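LacI family sugar-binding transcriptional regulator (Enterococcus faecalis V583, PDB 4RK0) binds ribose in a cleft between two lobes and probably acts as a sugar-responsive, DNA-binding transcriptional repressor of the LacI family. Local coordinates at residues A[17-22]-A[214-219]; A[93-98]-A[138-143]; A[160-165]-A[184-189]. One frame throughout, in Å; residues are numbered along the deposited sequence.

Interaction 1: residues A[17-22]-A[214-219]. With RIB (alpha-D-ribofuranose), chain E.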
# COMPACT_ATOMS: atom_id res chain seq x y z
N ILE A 17 -3.40 1.80 6.03
CA ILE A 17 -3.30 0.84 4.93
C ILE A 17 -2.37 1.31 3.82
O ILE A 17 -2.17 0.61 2.83
CB ILE A 17 -4.69 0.51 4.34
CG1 ILE A 17 -5.46 1.78 3.96
CG2 ILE A 17 -5.47 -0.31 5.35
CD1 ILE A 17 -6.58 1.54 2.97
N THR A 18 -1.80 2.48 3.98
CA THR A 18 -0.91 3.02 2.97
C THR A 18 0.50 2.51 3.15
O THR A 18 1.27 2.49 2.19
CB THR A 18 -0.86 4.54 3.03
OG1 THR A 18 -0.61 4.95 4.37
CG2 THR A 18 -2.18 5.13 2.58
N ASN A 19 0.85 2.09 4.37
CA ASN A 19 2.15 1.52 4.61
C ASN A 19 2.08 0.10 4.03
O ASN A 19 1.21 -0.69 4.42
CB ASN A 19 2.42 1.46 6.10
CG ASN A 19 3.72 0.81 6.45
OD1 ASN A 19 4.36 0.12 5.66
ND2 ASN A 19 4.12 1.00 7.69
N PRO A 20 2.92 -0.20 3.04
CA PRO A 20 2.88 -1.56 2.45
C PRO A 20 2.93 -2.67 3.50
O PRO A 20 2.43 -3.76 3.25
CB PRO A 20 4.13 -1.62 1.55
CG PRO A 20 4.67 -0.25 1.49
CD PRO A 20 4.02 0.63 2.51
N PHE A 21 3.56 -2.42 4.66
CA PHE A 21 3.54 -3.40 5.75
C PHE A 21 2.13 -3.82 6.11
O PHE A 21 1.84 -5.03 6.21
CB PHE A 21 4.28 -2.89 6.98
CG PHE A 21 4.25 -3.85 8.13
CD1 PHE A 21 5.15 -4.89 8.17
CD2 PHE A 21 3.29 -3.76 9.11
CE1 PHE A 21 5.13 -5.81 9.20
CE2 PHE A 21 3.24 -4.69 10.13
CZ PHE A 21 4.19 -5.73 10.17
N PHE A 22 1.24 -2.86 6.36
CA PHE A 22 -0.11 -3.20 6.83
C PHE A 22 -0.98 -3.67 5.70
O PHE A 22 -1.87 -4.46 5.91
CB PHE A 22 -0.76 -2.04 7.54
CG PHE A 22 -0.09 -1.71 8.84
CD1 PHE A 22 -0.09 -2.62 9.88
CD2 PHE A 22 0.63 -0.55 8.98
CE1 PHE A 22 0.56 -2.33 11.04
CE2 PHE A 22 1.25 -0.25 10.13
CZ PHE A 22 1.23 -1.14 11.18
N ASP A 214 11.61 -3.98 8.01
CA ASP A 214 10.35 -4.61 7.54
C ASP A 214 10.57 -5.53 6.35
O ASP A 214 9.96 -6.59 6.24
CB ASP A 214 9.24 -3.65 7.14
CG ASP A 214 8.57 -2.92 8.31
OD1 ASP A 214 8.66 -3.39 9.47
OD2 ASP A 214 7.83 -1.93 8.03
N ASN A 215 11.38 -5.06 5.42
CA ASN A 215 11.54 -5.68 4.12
C ASN A 215 10.32 -5.61 3.27
O ASN A 215 9.93 -6.59 2.66
CB ASN A 215 12.04 -7.10 4.23
CG ASN A 215 12.53 -7.65 2.90
OD1 ASN A 215 13.14 -6.95 2.13
ND2 ASN A 215 12.25 -8.91 2.64
N VAL A 216 9.75 -4.42 3.16
CA VAL A 216 8.60 -4.24 2.30
C VAL A 216 9.11 -4.39 0.85
O VAL A 216 10.30 -4.37 0.59
CB VAL A 216 7.89 -2.87 2.52
CG1 VAL A 216 7.34 -2.74 3.95
CG2 VAL A 216 8.80 -1.70 2.22
N ASP A 217 8.20 -4.55 -0.08
CA ASP A 217 8.59 -4.93 -1.45
C ASP A 217 9.44 -3.85 -2.12
O ASP A 217 10.40 -4.17 -2.85
CB ASP A 217 7.36 -5.28 -2.28
CG ASP A 217 7.07 -6.77 -2.27
OD1 ASP A 217 8.02 -7.56 -2.45
OD2 ASP A 217 5.90 -7.16 -2.10
N MET A 218 9.13 -2.59 -1.82
CA MET A 218 9.87 -1.45 -2.36
C MET A 218 11.37 -1.43 -2.06
O MET A 218 12.09 -0.66 -2.69
CB MET A 218 9.27 -0.10 -1.89
CG MET A 218 8.18 0.50 -2.79
SD MET A 218 8.49 0.61 -4.56
CE MET A 218 9.35 2.12 -4.79
N CYS A 219 11.84 -2.21 -1.07
CA CYS A 219 13.26 -2.22 -0.71
C CYS A 219 14.16 -2.52 -1.93
O CYS A 219 15.28 -2.03 -2.02
CB CYS A 219 13.51 -3.23 0.40
SG CYS A 219 12.90 -2.68 2.03
O5 RIB E . 6.48 -0.34 9.03
C5 RIB E . 5.33 -0.13 9.83
C4 RIB E . 5.77 -0.40 11.21
O4 RIB E . 4.77 -0.11 12.22
C3 RIB E . 6.09 -1.87 11.00
O3 RIB E . 7.49 -1.93 11.26
C2 RIB E . 5.10 -2.52 11.98
O2 RIB E . 5.73 -3.49 12.78
C1 RIB E . 4.37 -1.39 12.73
O1 RIB E . 4.42 -1.56 14.13
O HOH W 1 7.53 0.14 6.14

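Interaction 2: residues A[93-98]-A[138-143]. With RIB (alpha-D-ribofuranose), chain E.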
# COMPACT_ATOMS: atom_id res chain seq x y z
N LEU A 93 -1.65 -7.72 18.08
CA LEU A 93 -0.38 -7.84 17.46
C LEU A 93 0.13 -6.44 17.19
O LEU A 93 -0.58 -5.43 17.33
CB LEU A 93 -0.48 -8.60 16.14
CG LEU A 93 -1.24 -7.93 15.00
CD1 LEU A 93 -0.82 -8.57 13.66
CD2 LEU A 93 -2.73 -7.94 15.19
N ASP A 94 1.39 -6.44 16.80
CA ASP A 94 2.07 -5.27 16.27
C ASP A 94 2.09 -4.12 17.29
O ASP A 94 2.65 -4.30 18.38
CB ASP A 94 1.46 -4.85 14.94
CG ASP A 94 2.49 -4.08 14.08
OD1 ASP A 94 3.58 -4.63 13.82
OD2 ASP A 94 2.25 -2.91 13.76
N GLN A 95 1.52 -2.97 16.94
CA GLN A 95 1.54 -1.78 17.84
C GLN A 95 0.62 -1.93 19.03
O GLN A 95 0.74 -1.14 19.95
CB GLN A 95 1.15 -0.50 17.12
CG GLN A 95 2.06 -0.27 15.92
CD GLN A 95 1.88 1.09 15.28
OE1 GLN A 95 1.14 1.94 15.76
NE2 GLN A 95 2.57 1.30 14.18
N LYS A 96 -0.31 -2.88 19.00
CA LYS A 96 -1.13 -3.17 20.20
C LYS A 96 -0.42 -4.12 21.14
O LYS A 96 -0.20 -5.29 20.81
CB LYS A 96 -2.47 -3.80 19.82
CG LYS A 96 -3.36 -4.22 21.00
CD LYS A 96 -3.75 -3.01 21.88
CE LYS A 96 -4.27 -3.43 23.26
NZ LYS A 96 -4.29 -2.30 24.24
N LYS A 97 -0.06 -3.61 22.31
CA LYS A 97 0.62 -4.35 23.33
C LYS A 97 -0.32 -5.37 24.02
O LYS A 97 -1.46 -5.05 24.32
CB LYS A 97 1.22 -3.37 24.35
CG LYS A 97 1.72 -3.96 25.65
CD LYS A 97 2.88 -4.91 25.45
CE LYS A 97 3.50 -5.26 26.80
NZ LYS A 97 3.71 -6.72 26.93
N ALA A 98 0.17 -6.59 24.22
CA ALA A 98 -0.60 -7.64 24.86
C ALA A 98 -0.47 -7.51 26.37
O ALA A 98 0.63 -7.36 26.90
CB ALA A 98 -0.10 -9.01 24.42
N VAL A 138 5.22 -0.17 21.80
CA VAL A 138 6.19 -1.03 22.49
C VAL A 138 7.01 -1.91 21.54
O VAL A 138 8.22 -2.03 21.72
CB VAL A 138 5.49 -1.90 23.56
CG1 VAL A 138 6.48 -2.87 24.18
CG2 VAL A 138 4.90 -0.98 24.64
N ASN A 139 6.38 -2.46 20.51
CA ASN A 139 7.07 -3.28 19.55
C ASN A 139 8.21 -2.52 18.89
O ASN A 139 9.31 -3.03 18.74
CB ASN A 139 6.07 -3.89 18.54
CG ASN A 139 5.41 -2.85 17.62
OD1 ASN A 139 4.97 -1.76 18.04
ND2 ASN A 139 5.29 -3.21 16.35
N ILE A 140 7.96 -1.25 18.59
CA ILE A 140 8.97 -0.43 17.94
C ILE A 140 10.07 -0.06 18.93
O ILE A 140 11.24 -0.17 18.59
CB ILE A 140 8.34 0.81 17.29
CG1 ILE A 140 7.51 0.32 16.09
CG2 ILE A 140 9.43 1.77 16.87
CD1 ILE A 140 6.54 1.33 15.53
N GLN A 141 9.68 0.27 20.17
CA GLN A 141 10.62 0.59 21.21
C GLN A 141 11.56 -0.58 21.42
O GLN A 141 12.74 -0.39 21.58
CB GLN A 141 9.90 0.94 22.54
CG GLN A 141 10.84 1.63 23.53
CD GLN A 141 11.23 3.05 23.11
OE1 GLN A 141 12.41 3.43 23.15
NE2 GLN A 141 10.26 3.83 22.69
N GLN A 142 11.02 -1.81 21.40
CA GLN A 142 11.89 -2.99 21.50
C GLN A 142 13.02 -3.06 20.46
O GLN A 142 14.05 -3.67 20.71
CB GLN A 142 11.05 -4.27 21.44
CG GLN A 142 10.14 -4.46 22.65
CD GLN A 142 10.91 -4.75 23.93
OE1 GLN A 142 11.04 -3.90 24.81
NE2 GLN A 142 11.43 -5.96 24.03
N ARG A 143 12.83 -2.49 19.28
CA ARG A 143 13.91 -2.50 18.30
C ARG A 143 15.07 -1.64 18.75
O ARG A 143 16.25 -2.00 18.59
CB ARG A 143 13.41 -1.99 16.95
CG ARG A 143 12.37 -2.88 16.29
CD ARG A 143 11.67 -2.22 15.11
NE ARG A 143 10.43 -2.93 14.82
CZ ARG A 143 9.50 -2.53 13.97
NH1 ARG A 143 9.71 -1.45 13.20
NH2 ARG A 143 8.39 -3.26 13.84
O5 RIB E . 6.48 -0.34 9.03
C5 RIB E . 5.33 -0.13 9.83
C4 RIB E . 5.77 -0.40 11.21
O4 RIB E . 4.77 -0.11 12.22
C3 RIB E . 6.09 -1.87 11.00
O3 RIB E . 7.49 -1.93 11.26
C2 RIB E . 5.10 -2.52 11.98
O2 RIB E . 5.73 -3.49 12.78
C1 RIB E . 4.37 -1.39 12.73
O1 RIB E . 4.42 -1.56 14.13
O HOH W 2 3.26 -3.11 20.80
O HOH W 3 2.26 -0.42 22.04

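Interaction 3: residues A[160-165]-A[184-189]. With RIB (alpha-D-ribofuranose), chain E.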
# COMPACT_ATOMS: atom_id res chain seq x y z
N THR A 160 11.08 11.45 14.86
CA THR A 160 10.42 11.96 13.71
C THR A 160 9.21 11.09 13.47
O THR A 160 9.14 9.99 14.00
CB THR A 160 11.38 11.99 12.48
OG1 THR A 160 10.92 12.98 11.54
CG2 THR A 160 11.46 10.56 11.79
N GLU A 161 8.25 11.59 12.70
CA GLU A 161 7.05 10.84 12.36
C GLU A 161 7.40 9.50 11.66
O GLU A 161 8.33 9.41 10.83
CB GLU A 161 6.16 11.69 11.48
CG GLU A 161 4.95 10.97 10.92
CD GLU A 161 4.04 11.89 10.13
OE1 GLU A 161 3.17 12.53 10.75
OE2 GLU A 161 4.18 11.97 8.88
N LEU A 162 6.64 8.48 12.02
CA LEU A 162 6.79 7.13 11.45
C LEU A 162 6.17 7.09 10.05
O LEU A 162 5.03 6.65 9.87
CB LEU A 162 6.08 6.13 12.37
CG LEU A 162 6.20 4.64 12.03
CD1 LEU A 162 7.63 4.21 12.13
CD2 LEU A 162 5.33 3.88 13.05
N SER A 163 6.92 7.59 9.07
CA SER A 163 6.40 7.80 7.74
C SER A 163 7.54 8.24 6.80
O SER A 163 8.64 8.58 7.25
CB SER A 163 5.30 8.85 7.73
OG SER A 163 5.84 10.14 7.92
N LYS A 164 7.27 8.21 5.50
CA LYS A 164 8.25 8.69 4.54
C LYS A 164 8.54 10.16 4.77
O LYS A 164 9.68 10.56 4.77
CB LYS A 164 7.77 8.44 3.11
CG LYS A 164 7.64 6.98 2.71
CD LYS A 164 7.46 6.80 1.19
CE LYS A 164 6.06 7.10 0.70
NZ LYS A 164 4.98 6.45 1.49
N THR A 165 7.52 10.99 5.00
CA THR A 165 7.74 12.41 5.26
C THR A 165 8.57 12.60 6.52
O THR A 165 9.42 13.51 6.62
CB THR A 165 6.37 13.15 5.40
OG1 THR A 165 5.67 13.07 4.16
CG2 THR A 165 6.55 14.60 5.81
N ALA A 184 17.06 3.13 10.41
CA ALA A 184 15.73 3.64 10.25
C ALA A 184 14.77 2.62 10.80
O ALA A 184 14.81 1.46 10.40
CB ALA A 184 15.42 3.91 8.79
N ILE A 185 13.89 3.03 11.72
CA ILE A 185 13.11 2.06 12.48
C ILE A 185 12.01 1.42 11.66
O ILE A 185 11.43 0.43 12.07
CB ILE A 185 12.61 2.65 13.81
CG1 ILE A 185 12.81 1.68 14.95
CG2 ILE A 185 11.18 3.07 13.71
CD1 ILE A 185 14.22 1.60 15.41
N ASN A 186 11.72 1.98 10.48
CA ASN A 186 10.99 1.23 9.47
C ASN A 186 11.43 1.63 8.07
O ASN A 186 12.15 2.64 7.90
CB ASN A 186 9.47 1.25 9.65
CG ASN A 186 8.81 2.51 9.15
OD1 ASN A 186 9.43 3.56 9.01
ND2 ASN A 186 7.51 2.41 8.92
N ASP A 187 11.03 0.84 7.08
CA ASP A 187 11.46 1.06 5.69
C ASP A 187 10.90 2.39 5.16
O ASP A 187 11.59 3.09 4.41
CB ASP A 187 11.09 -0.10 4.77
CG ASP A 187 11.92 -1.38 5.04
OD1 ASP A 187 13.02 -1.30 5.59
OD2 ASP A 187 11.44 -2.46 4.67
N GLU A 188 9.70 2.76 5.54
CA GLU A 188 9.14 4.05 5.11
C GLU A 188 10.01 5.24 5.57
O GLU A 188 10.31 6.14 4.79
CB GLU A 188 7.70 4.22 5.60
CG GLU A 188 6.72 3.28 4.92
CD GLU A 188 5.33 3.88 4.75
OE1 GLU A 188 4.81 4.51 5.70
OE2 GLU A 188 4.73 3.72 3.67
N ILE A 189 10.45 5.23 6.83
CA ILE A 189 11.43 6.24 7.25
C ILE A 189 12.69 6.24 6.37
O ILE A 189 13.22 7.30 6.03
CB ILE A 189 11.85 6.06 8.71
CG1 ILE A 189 10.67 6.43 9.59
CG2 ILE A 189 13.06 6.92 9.05
CD1 ILE A 189 10.89 6.26 11.09
O5 RIB E . 6.48 -0.34 9.03
C5 RIB E . 5.33 -0.13 9.83
C4 RIB E . 5.77 -0.40 11.21
O4 RIB E . 4.77 -0.11 12.22
C3 RIB E . 6.09 -1.87 11.00
O3 RIB E . 7.49 -1.93 11.26
C2 RIB E . 5.10 -2.52 11.98
O2 RIB E . 5.73 -3.49 12.78
C1 RIB E . 4.37 -1.39 12.73
O1 RIB E . 4.42 -1.56 14.13
O HOH W 4 5.03 4.18 8.46
O HOH W 5 4.70 7.16 4.38
O HOH W 6 5.26 3.73 1.26

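Interaction 1: residues A[17-22]-A[214-219]
A small, buried, mainly apolar contact across the sugar-binding cleft joins the start of helix 20-35, in the lobe built on the seven-stranded sheet, to the loop that follows strand 209-211 of the four-stranded sheet. No hydrogen bond runs directly between residues 17-22 and 214-219. The hydrocarbon part is set by Val-216, whose CB lies 4.1 Å from CB of Pro-20 and whose CG1 faces the first turn of the helix. With CG1 anti to the carbonyl carbon (chi1 -62°), that methyl is turned to the backbone N and CB of Phe-21.

Asn-19 is the N-cap of the helix: OD1 accepts from Phe-21 N at 2.8 Å (N-H...O 153°), the donor standing well above the plane of the amide. Water 1 donates both to this OD1 and to OD2 of Asp-214, so it carries the polar link that the segments lack, and it is also hydrogen-bonded to O5 of the ribose. Phe-21 holds CG anti to its backbone N (chi1 179°), which lays one ring face against the sugar; C2 of the ribose sits over the rim of the ring, 3.4 Å from CE2. The same ring packs on Phe-22, with Phe-21 CD2 over the centre of the Phe-22 face.

Asp-214 lies beside Phe-21, its OD2 3.8 Å from Phe-21 CB. O3 of the ribose donates to OD1 at 2.6 Å and O5 to OD2 at a very short 2.3 Å, which may owe something to the modelled position. OD1 also accepts a hydrogen bond from Gln-231 NE2. An aromatic ring against the sugar, with an adjacent carboxylate holding its O3 and O5 hydroxyls, forms part of the carbohydrate site in the periplasmic-binding-protein-like fold of LacI regulators.

Interaction 2: residues A[93-98]-A[138-143]
A type II' turn from Leu-93 to Lys-96, closed by Lys-96 N to Leu-93 O at 3.1 Å, brings the end of strand 90-93 up to the first turn of helix 138-150, with the CA atoms of Gln-95 and Asn-139 6.0 Å apart. No direct hydrogen bond crosses between the segments. Water 2 donates to Asp-94 O and accepts from Asn-139 N, while water 3 relates Gln-95 O to Val-138 N in the same way.

The Asn-139 side chain packs on the turn, its CG 3.2 Å from Asp-94 O and its OD1 3.4 Å from Gln-95 CA. Other polar ends turn to the ribose. Asp-94, with CG anti to its backbone N (chi1 -155°), receives O2 on OD1 at 2.6 Å and O1 on OD2, whose modelled place is less sure. Asn-139 has CG in the crowded position between backbone N and carbonyl carbon (chi1 67°), and its ND2 donates nearly straight (163°) to O1 at 2.9 Å. The extended chain of Gln-95 donates through NE2 to O4 at 3.3 Å.

Arg-143 meets the sugar with its guanidinium edge: NH1 and NH2 share O3, and NH2 also holds O2 at 2.9 Å. NE forms a salt bridge with Asp-109 and NH1 donates to Ile-185 O, which together hold the group in place. Asp-94 and Arg-143 thus meet at O2, within a polar sugar site in the cleft between the two lobes of a periplasmic-binding-protein-like fold.

Interaction 3: residues A[160-165]-A[184-189]
Leu-162, the centre of an inverse gamma turn, holds CG anti to its backbone N (chi1 -176°) and thereby lays CD1 against the amide of Asn-186, 3.6 Å from its CG. The same methyl meets Ile-185 CG2 and, at 4.0 Å, CD1 of Ile-189. Ile-189 starts off away from residues 160-165, but CG1, anti to the carbonyl carbon, brings CD1 back to Leu-162.

Asn-186 places CG in the crowded position between backbone N and carbonyl carbon (chi1 79°). There the amide works at both ends: OD1 N-caps helix 187-199 by accepting from Ile-189 N (2.9 Å, 167°), and ND2 donates almost straight to O5 of the ribose at 2.9 Å. These two loops follow strands 154-159 and 181-184 of the parallel four-stranded sheet and lead into helices 164-175 and 187-199, the beta-alpha arrangement of a Rossmann-like lobe with a ligand at the strand ends.

Lys-164 has CG anti to its carbonyl carbon, which sets it near Glu-188 O; the bends at chi3 and chi4 then bring NZ round to 3.5 Å from OE2 of Glu-188, a salt bridge that water 6 also spans. Its backbone makes a CA-H...O contact with Glu-188 O, the CA lying 3.3 Å from that oxygen. In Glu-188 the bend at chi2 carries the carboxylate to water 4, which donates to OE1 and to Leu-162 O while accepting from Asn-186 ND2.

Three contacts surround one ribose. Interaction 1 joins segments 192 residues apart and encloses the other two in sequence; interaction 2 closes before interaction 3 opens. The centre of interaction 2 lies about 17 Å from that of interaction 1 and about 16 Å from that of interaction 3. Interactions 1 and 2 bridge the lobes through helices 20-35 and 138-150, whereas interaction 3, at helix 187-199, lies within the lobe of the four-stranded sheet. Neighbouring contacts meet directly: Phe-22 packs against Asp-94, Asp-187 accepts from Val-216 N, and Ile-140 packs on Leu-162. Interactions 1 and 3 also touch the second subunit, consistent with the sugar site communicating with the dimer interface, as in LacI relatives.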